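Local coordinates for protein D-galactonate dehydratase family member RspA (Pantoea ananatis, PDB 3T6C) that slowly dehydrates D-gluconate to 2-dehydro-3-deoxy-D-gluconate in vitro, using one magnesium ion per subunit, as a member of the mandelate racemase/muconate lactonizing enzyme family, at residues Y134-Y148 / M362-Y376. Numbering follows the deposited sequence. Where two conformers were deposited one is given.
Sequences YELLGGKCRDGIALY and MHLDLSSPNFGIQEY. With GCO (D-gluconic acid), chain D.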
loop_
_atom_site.group_PDB
_atom_site.type_symbol
_atom_site.label_atom_id
_atom_site.label_comp_id
_atom_site.label_asym_id
_atom_site.label_seq_id
_atom_site.Cartn_x
_atom_site.Cartn_y
_atom_site.Cartn_z
ATOM N N TYR A 134 -38.117 -16.409 6.029
ATOM C CA TYR A 134 -37.761 -15.597 4.817
ATOM C C TYR A 134 -38.581 -14.349 4.662
ATOM O O TYR A 134 -38.111 -13.388 4.047
ATOM C CB TYR A 134 -37.765 -16.456 3.528
ATOM C CG TYR A 134 -39.097 -17.005 3.107
ATOM C CD1 TYR A 134 -40.059 -16.191 2.531
ATOM C CD2 TYR A 134 -39.363 -18.369 3.234
ATOM C CE1 TYR A 134 -41.266 -16.699 2.164
ATOM C CE2 TYR A 134 -40.557 -18.915 2.826
ATOM C CZ TYR A 134 -41.506 -18.076 2.308
ATOM O OH TYR A 134 -42.713 -18.583 1.913
ATOM N N GLU A 135 -39.825 -14.339 5.171
ATOM C CA GLU A 135 -40.620 -13.118 5.094
ATOM C C GLU A 135 -40.133 -12.048 6.040
ATOM O O GLU A 135 -40.332 -10.863 5.784
ATOM C CB GLU A 135 -42.103 -13.369 5.375
ATOM C CG GLU A 135 -42.729 -14.246 4.336
ATOM C CD GLU A 135 -42.968 -13.611 2.987
ATOM O OE1 GLU A 135 -42.468 -12.503 2.710
ATOM O OE2 GLU A 135 -43.726 -14.210 2.177
ATOM N N LEU A 136 -39.518 -12.450 7.164
ATOM C CA LEU A 136 -38.953 -11.445 8.094
ATOM C C LEU A 136 -37.652 -10.819 7.599
ATOM O O LEU A 136 -37.287 -9.723 8.007
ATOM C CB LEU A 136 -38.662 -12.121 9.420
ATOM C CG LEU A 136 -39.826 -12.910 9.991
ATOM C CD1 LEU A 136 -39.351 -13.581 11.309
ATOM C CD2 LEU A 136 -41.034 -12.019 10.234
ATOM N N LEU A 137 -36.936 -11.543 6.747
ATOM C CA LEU A 137 -35.598 -11.204 6.260
ATOM C C LEU A 137 -35.570 -10.395 4.958
ATOM O O LEU A 137 -34.507 -10.221 4.384
ATOM C CB LEU A 137 -34.697 -12.435 6.109
ATOM C CG LEU A 137 -34.480 -13.225 7.395
ATOM C CD1 LEU A 137 -33.648 -14.411 7.055
ATOM C CD2 LEU A 137 -33.805 -12.391 8.461
ATOM N N GLY A 138 -36.723 -9.916 4.520
ATOM C CA GLY A 138 -36.867 -9.190 3.271
ATOM C C GLY A 138 -37.815 -9.778 2.255
ATOM O O GLY A 138 -38.140 -9.093 1.311
ATOM N N GLY A 139 -38.355 -10.970 2.491
ATOM C CA GLY A 139 -39.287 -11.549 1.535
ATOM C C GLY A 139 -38.566 -12.236 0.373
ATOM O O GLY A 139 -37.321 -12.212 0.272
ATOM N N LYS A 140 -39.341 -12.834 -0.528
ATOM C CA LYS A 140 -38.736 -13.585 -1.631
ATOM C C LYS A 140 -38.156 -12.699 -2.699
ATOM O O LYS A 140 -38.809 -11.734 -3.165
ATOM C CB LYS A 140 -39.747 -14.536 -2.297
ATOM C CG LYS A 140 -40.197 -15.659 -1.370
ATOM C CD LYS A 140 -41.192 -16.552 -2.097
ATOM C CE LYS A 140 -41.300 -17.902 -1.363
ATOM N NZ LYS A 140 -42.487 -18.728 -1.866
ATOM N N CYS A 141 -36.924 -13.024 -3.095
ATOM C CA CYS A 141 -36.269 -12.422 -4.262
ATOM C C CYS A 141 -36.261 -13.293 -5.516
ATOM O O CYS A 141 -35.717 -12.881 -6.563
ATOM C CB CYS A 141 -34.823 -12.033 -3.926
ATOM S SG CYS A 141 -34.720 -10.815 -2.584
ATOM N N ARG A 142 -36.780 -14.508 -5.366
ATOM C CA ARG A 142 -36.854 -15.554 -6.406
ATOM C C ARG A 142 -37.927 -16.574 -5.983
ATOM O O ARG A 142 -38.345 -16.609 -4.824
ATOM C CB ARG A 142 -35.461 -16.202 -6.575
ATOM C CG ARG A 142 -34.853 -16.647 -5.216
ATOM C CD ARG A 142 -33.355 -17.004 -5.316
ATOM N NE ARG A 142 -32.576 -15.877 -5.816
ATOM C CZ ARG A 142 -32.208 -14.829 -5.082
ATOM N NH1 ARG A 142 -32.491 -14.780 -3.779
ATOM N NH2 ARG A 142 -31.510 -13.836 -5.668
ATOM N N ASP A 143 -38.427 -17.367 -6.944
ATOM C CA ASP A 143 -39.452 -18.361 -6.655
ATOM C C ASP A 143 -39.034 -19.811 -6.561
ATOM O O ASP A 143 -39.895 -20.700 -6.435
ATOM C CB ASP A 143 -40.717 -18.154 -7.472
ATOM C CG ASP A 143 -41.455 -16.900 -7.034
ATOM O OD1 ASP A 143 -42.229 -17.005 -6.032
ATOM O OD2 ASP A 143 -41.178 -15.828 -7.647
ATOM N N GLY A 144 -37.731 -20.042 -6.673
ATOM C CA GLY A 144 -37.177 -21.379 -6.561
ATOM C C GLY A 144 -35.693 -21.140 -6.206
ATOM O O GLY A 144 -35.128 -20.096 -6.550
ATOM N N ILE A 145 -35.082 -22.104 -5.526
ATOM C CA ILE A 145 -33.667 -22.013 -5.150
ATOM C C ILE A 145 -32.844 -22.956 -6.027
ATOM O O ILE A 145 -33.010 -24.188 -5.992
ATOM C CB ILE A 145 -33.493 -22.426 -3.664
ATOM C CG1 ILE A 145 -34.153 -21.382 -2.746
ATOM C CG2 ILE A 145 -31.997 -22.684 -3.305
ATOM C CD1 ILE A 145 -33.771 -19.926 -3.000
ATOM N N ALA A 146 -31.965 -22.388 -6.831
ATOM C CA ALA A 146 -31.129 -23.215 -7.725
ATOM C C ALA A 146 -30.134 -24.073 -6.959
ATOM O O ALA A 146 -29.463 -23.608 -6.001
ATOM C CB ALA A 146 -30.421 -22.335 -8.752
ATOM N N LEU A 147 -30.059 -25.340 -7.365
ATOM C CA LEU A 147 -29.265 -26.351 -6.656
ATOM C C LEU A 147 -28.042 -26.779 -7.456
ATOM O O LEU A 147 -28.103 -26.888 -8.684
ATOM C CB LEU A 147 -30.142 -27.587 -6.357
ATOM C CG LEU A 147 -31.459 -27.278 -5.640
ATOM C CD1 LEU A 147 -32.224 -28.625 -5.513
ATOM C CD2 LEU A 147 -31.179 -26.702 -4.269
ATOM N N TYR A 148 -26.919 -27.081 -6.776
ATOM C CA TYR A 148 -25.934 -27.941 -7.409
ATOM C C TYR A 148 -25.799 -29.254 -6.667
ATOM O O TYR A 148 -26.064 -29.315 -5.458
ATOM C CB TYR A 148 -24.554 -27.277 -7.535
ATOM C CG TYR A 148 -23.664 -27.198 -6.266
ATOM C CD1 TYR A 148 -22.808 -28.272 -5.917
ATOM C CD2 TYR A 148 -23.630 -26.054 -5.493
ATOM C CE1 TYR A 148 -21.973 -28.188 -4.791
ATOM C CE2 TYR A 148 -22.750 -25.925 -4.394
ATOM C CZ TYR A 148 -21.964 -26.995 -4.034
ATOM O OH TYR A 148 -21.147 -26.834 -2.938
ATOM N N MET A 362 -32.006 -22.114 3.087
ATOM C CA MET A 362 -32.889 -21.777 1.982
ATOM C C MET A 362 -33.720 -20.506 2.262
ATOM O O MET A 362 -34.068 -19.798 1.315
ATOM C CB MET A 362 -33.793 -22.971 1.637
ATOM C CG MET A 362 -32.956 -24.012 0.900
ATOM S SD MET A 362 -33.948 -25.392 0.409
ATOM C CE MET A 362 -32.671 -26.425 -0.370
ATOM N N HIS A 363 -34.055 -20.248 3.540
ATOM C CA HIS A 363 -34.743 -19.008 3.887
ATOM C C HIS A 363 -33.838 -17.799 3.665
ATOM O O HIS A 363 -34.299 -16.777 3.154
ATOM C CB HIS A 363 -35.273 -19.062 5.303
ATOM C CG HIS A 363 -36.536 -19.859 5.431
ATOM N ND1 HIS A 363 -37.661 -19.380 6.080
ATOM C CD2 HIS A 363 -36.853 -21.102 4.996
ATOM C CE1 HIS A 363 -38.613 -20.301 6.050
ATOM N NE2 HIS A 363 -38.147 -21.364 5.410
ATOM N N LEU A 364 -32.566 -17.925 4.021
ATOM C CA LEU A 364 -31.566 -16.909 3.632
ATOM C C LEU A 364 -31.479 -16.807 2.120
ATOM O O LEU A 364 -31.504 -15.691 1.572
ATOM C CB LEU A 364 -30.191 -17.249 4.210
ATOM C CG LEU A 364 -30.071 -16.972 5.727
ATOM C CD1 LEU A 364 -29.039 -17.956 6.311
ATOM C CD2 LEU A 364 -29.646 -15.531 5.947
ATOM N N ASP A 365 -31.353 -17.939 1.436
ATOM C CA ASP A 365 -31.265 -17.916 -0.016
ATOM C C ASP A 365 -32.421 -17.189 -0.672
ATOM O O ASP A 365 -32.201 -16.416 -1.607
ATOM C CB ASP A 365 -31.282 -19.341 -0.579
ATOM C CG ASP A 365 -30.044 -20.153 -0.250
ATOM O OD1 ASP A 365 -28.958 -19.612 0.053
ATOM O OD2 ASP A 365 -30.180 -21.415 -0.349
ATOM N N LEU A 366 -33.659 -17.444 -0.218
ATOM C CA LEU A 366 -34.812 -16.755 -0.805
ATOM C C LEU A 366 -34.784 -15.239 -0.619
ATOM O O LEU A 366 -35.294 -14.516 -1.517
ATOM C CB LEU A 366 -36.112 -17.319 -0.234
ATOM C CG LEU A 366 -36.451 -18.697 -0.760
ATOM C CD1 LEU A 366 -37.642 -19.225 0.041
ATOM C CD2 LEU A 366 -36.873 -18.589 -2.237
ATOM N N SER A 367 -34.241 -14.776 0.520
ATOM C CA SER A 367 -34.325 -13.362 0.882
ATOM C C SER A 367 -33.083 -12.548 0.530
ATOM O O SER A 367 -33.047 -11.323 0.767
ATOM C CB SER A 367 -34.695 -13.218 2.370
ATOM O OG SER A 367 -33.734 -13.894 3.169
ATOM N N SER A 368 -32.048 -13.208 -0.020
ATOM C CA SER A 368 -30.799 -12.493 -0.347
ATOM C C SER A 368 -30.707 -12.069 -1.800
ATOM O O SER A 368 -30.744 -12.905 -2.691
ATOM C CB SER A 368 -29.596 -13.445 -0.096
ATOM O OG SER A 368 -29.399 -13.650 1.274
ATOM N N PRO A 369 -30.489 -10.765 -2.051
ATOM C CA PRO A 369 -30.351 -10.390 -3.464
ATOM C C PRO A 369 -29.144 -11.090 -4.134
ATOM O O PRO A 369 -29.178 -11.413 -5.325
ATOM C CB PRO A 369 -30.095 -8.876 -3.433
ATOM C CG PRO A 369 -30.379 -8.445 -2.075
ATOM C CD PRO A 369 -30.418 -9.619 -1.127
ATOM N N ASN A 370 -28.105 -11.307 -3.331
ATOM C CA ASN A 370 -26.846 -11.882 -3.759
ATOM C C ASN A 370 -26.773 -13.401 -3.659
ATOM O O ASN A 370 -25.673 -13.925 -3.469
ATOM C CB ASN A 370 -25.651 -11.235 -3.074
ATOM C CG ASN A 370 -25.695 -11.399 -1.597
ATOM O OD1 ASN A 370 -26.751 -11.320 -0.972
ATOM N ND2 ASN A 370 -24.527 -11.577 -0.997
ATOM N N PHE A 371 -27.895 -14.089 -3.604
ATOM C CA PHE A 371 -27.826 -15.560 -3.656
ATOM C C PHE A 371 -27.014 -16.057 -4.841
ATOM O O PHE A 371 -27.196 -15.563 -5.975
ATOM C CB PHE A 371 -29.254 -16.107 -3.815
ATOM C CG PHE A 371 -29.298 -17.594 -4.081
ATOM C CD1 PHE A 371 -28.869 -18.522 -3.132
ATOM C CD2 PHE A 371 -29.742 -18.040 -5.325
ATOM C CE1 PHE A 371 -28.933 -19.933 -3.452
ATOM C CE2 PHE A 371 -29.791 -19.403 -5.641
ATOM C CZ PHE A 371 -29.384 -20.331 -4.658
ATOM N N GLY A 372 -25.994 -16.903 -4.570
ATOM C CA GLY A 372 -25.288 -17.604 -5.646
ATOM C C GLY A 372 -25.745 -18.980 -6.114
ATOM O O GLY A 372 -26.253 -19.154 -7.209
ATOM N N ILE A 373 -25.687 -19.939 -5.194
ATOM C CA ILE A 373 -26.116 -21.295 -5.530
ATOM C C ILE A 373 -26.380 -22.016 -4.210
ATOM O O ILE A 373 -25.826 -21.604 -3.177
ATOM C CB ILE A 373 -25.055 -22.016 -6.430
ATOM C CG1 ILE A 373 -25.655 -23.276 -7.055
ATOM C CG2 ILE A 373 -23.819 -22.403 -5.603
ATOM C CD1 ILE A 373 -26.809 -22.943 -8.062
ATOM N N GLN A 374 -27.196 -23.084 -4.251
ATOM C CA GLN A 374 -27.359 -23.903 -3.027
ATOM C C GLN A 374 -26.952 -25.357 -3.255
ATOM O O GLN A 374 -27.619 -26.092 -3.971
ATOM C CB GLN A 374 -28.820 -23.859 -2.567
ATOM C CG GLN A 374 -29.054 -24.525 -1.173
ATOM C CD GLN A 374 -28.024 -24.049 -0.142
ATOM O OE1 GLN A 374 -27.081 -24.804 0.191
ATOM N NE2 GLN A 374 -28.143 -22.802 0.312
ATOM N N GLU A 375 -25.860 -25.766 -2.614
ATOM C CA GLU A 375 -25.465 -27.165 -2.556
ATOM C C GLU A 375 -26.604 -28.009 -2.036
ATOM O O GLU A 375 -27.291 -27.578 -1.096
ATOM C CB GLU A 375 -24.317 -27.269 -1.563
ATOM C CG GLU A 375 -23.650 -28.643 -1.562
ATOM C CD GLU A 375 -22.408 -28.670 -0.705
ATOM O OE1 GLU A 375 -22.207 -27.799 0.138
ATOM O OE2 GLU A 375 -21.588 -29.604 -0.872
ATOM N N TYR A 376 -26.780 -29.205 -2.603
ATOM C CA TYR A 376 -27.852 -30.054 -2.136
ATOM C C TYR A 376 -27.428 -31.506 -2.185
ATOM O O TYR A 376 -26.872 -31.959 -3.189
ATOM C CB TYR A 376 -29.035 -29.850 -3.067
ATOM C CG TYR A 376 -30.195 -30.746 -2.723
ATOM C CD1 TYR A 376 -30.950 -30.482 -1.609
ATOM C CD2 TYR A 376 -30.512 -31.826 -3.533
ATOM C CE1 TYR A 376 -32.011 -31.283 -1.290
ATOM C CE2 TYR A 376 -31.596 -32.653 -3.214
ATOM C CZ TYR A 376 -32.304 -32.354 -2.099
ATOM O OH TYR A 376 -33.377 -33.144 -1.751
HETATM C C1 GCO D . -18.651 -29.901 0.728
HETATM C C2 GCO D . -17.713 -30.220 1.831
HETATM C C3 GCO D . -18.031 -31.495 2.588
HETATM C C4 GCO D . -17.202 -31.589 3.852
HETATM C C5 GCO D . -18.016 -32.220 4.955
HETATM C C6 GCO D . -17.269 -32.333 6.272
HETATM O O1A GCO D . -19.845 -30.323 0.716
HETATM O O1B GCO D . -18.275 -29.056 -0.149
HETATM O O2 GCO D . -16.397 -30.032 1.381
HETATM O O3 GCO D . -17.779 -32.534 1.716
HETATM O O4 GCO D . -16.061 -32.377 3.563
HETATM O O5 GCO D . -19.153 -31.463 5.143
HETATM O O6 GCO D . -18.026 -32.888 7.329
#
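Strand 145-148 runs parallel to 374-375, with Leu-147 beside Gln-374 and Tyr-148 beside Glu-375, joined by the bonds Gln-374 N to Ala-146 O, Tyr-148 N to Gln-374 O and Tyr-376 N to Tyr-148 O; upstream, 134-142 wraps the C-terminal end of helix 362-367. There Cys-141 N donates to Leu-366 O (2.7 Å). Arg-142 reaches the same helix end with a chain bent at chi3 (58°), which folds its guanidinium back over the turn 368-371. Arg-142 NH1 bonds Ser-368 O at 2.8 Å from above the carbonyl plane, while Phe-371 N takes that oxygen from the opposite face; a second NH1 bond, to Asp-365 O, is weak. Phe-371 CB sits over the centre of the guanidinium, and Asp-434 of a neighbouring subunit pairs with NE. At the other end of the wrap, Tyr-134 N donates to His-363 ND1 (3.0 Å), 26° out of the imidazole plane, and Leu-366 CD1 lies over the tyrosine ring. The other branch of that leucine, CD2, packs on Ile-145 CD1. Ile-145 CG2 packs on CB of Gln-374, whose NE2 makes an almost straight bond to Asp-365 OD2 (2.6 Å), tying the strand back to the helix. On the strand, Tyr-148 lays one ring face over Glu-375 CA (3.7 Å to the centroid). The glutamate chain is extended, with CG anti to the backbone N (chi1 -171°), and carries Glu-375 OE2 to 2.5 Å from O1A of the gluconate. His-150 also bonds OE2, and Arg-319 and Ser-349 hold OE1. The first and last parallel strands thus close the (beta/alpha)7beta barrel of this enolase-superfamily domain, and their pairing, with those three residues, sets a substrate-binding carboxylate against the substrate's own.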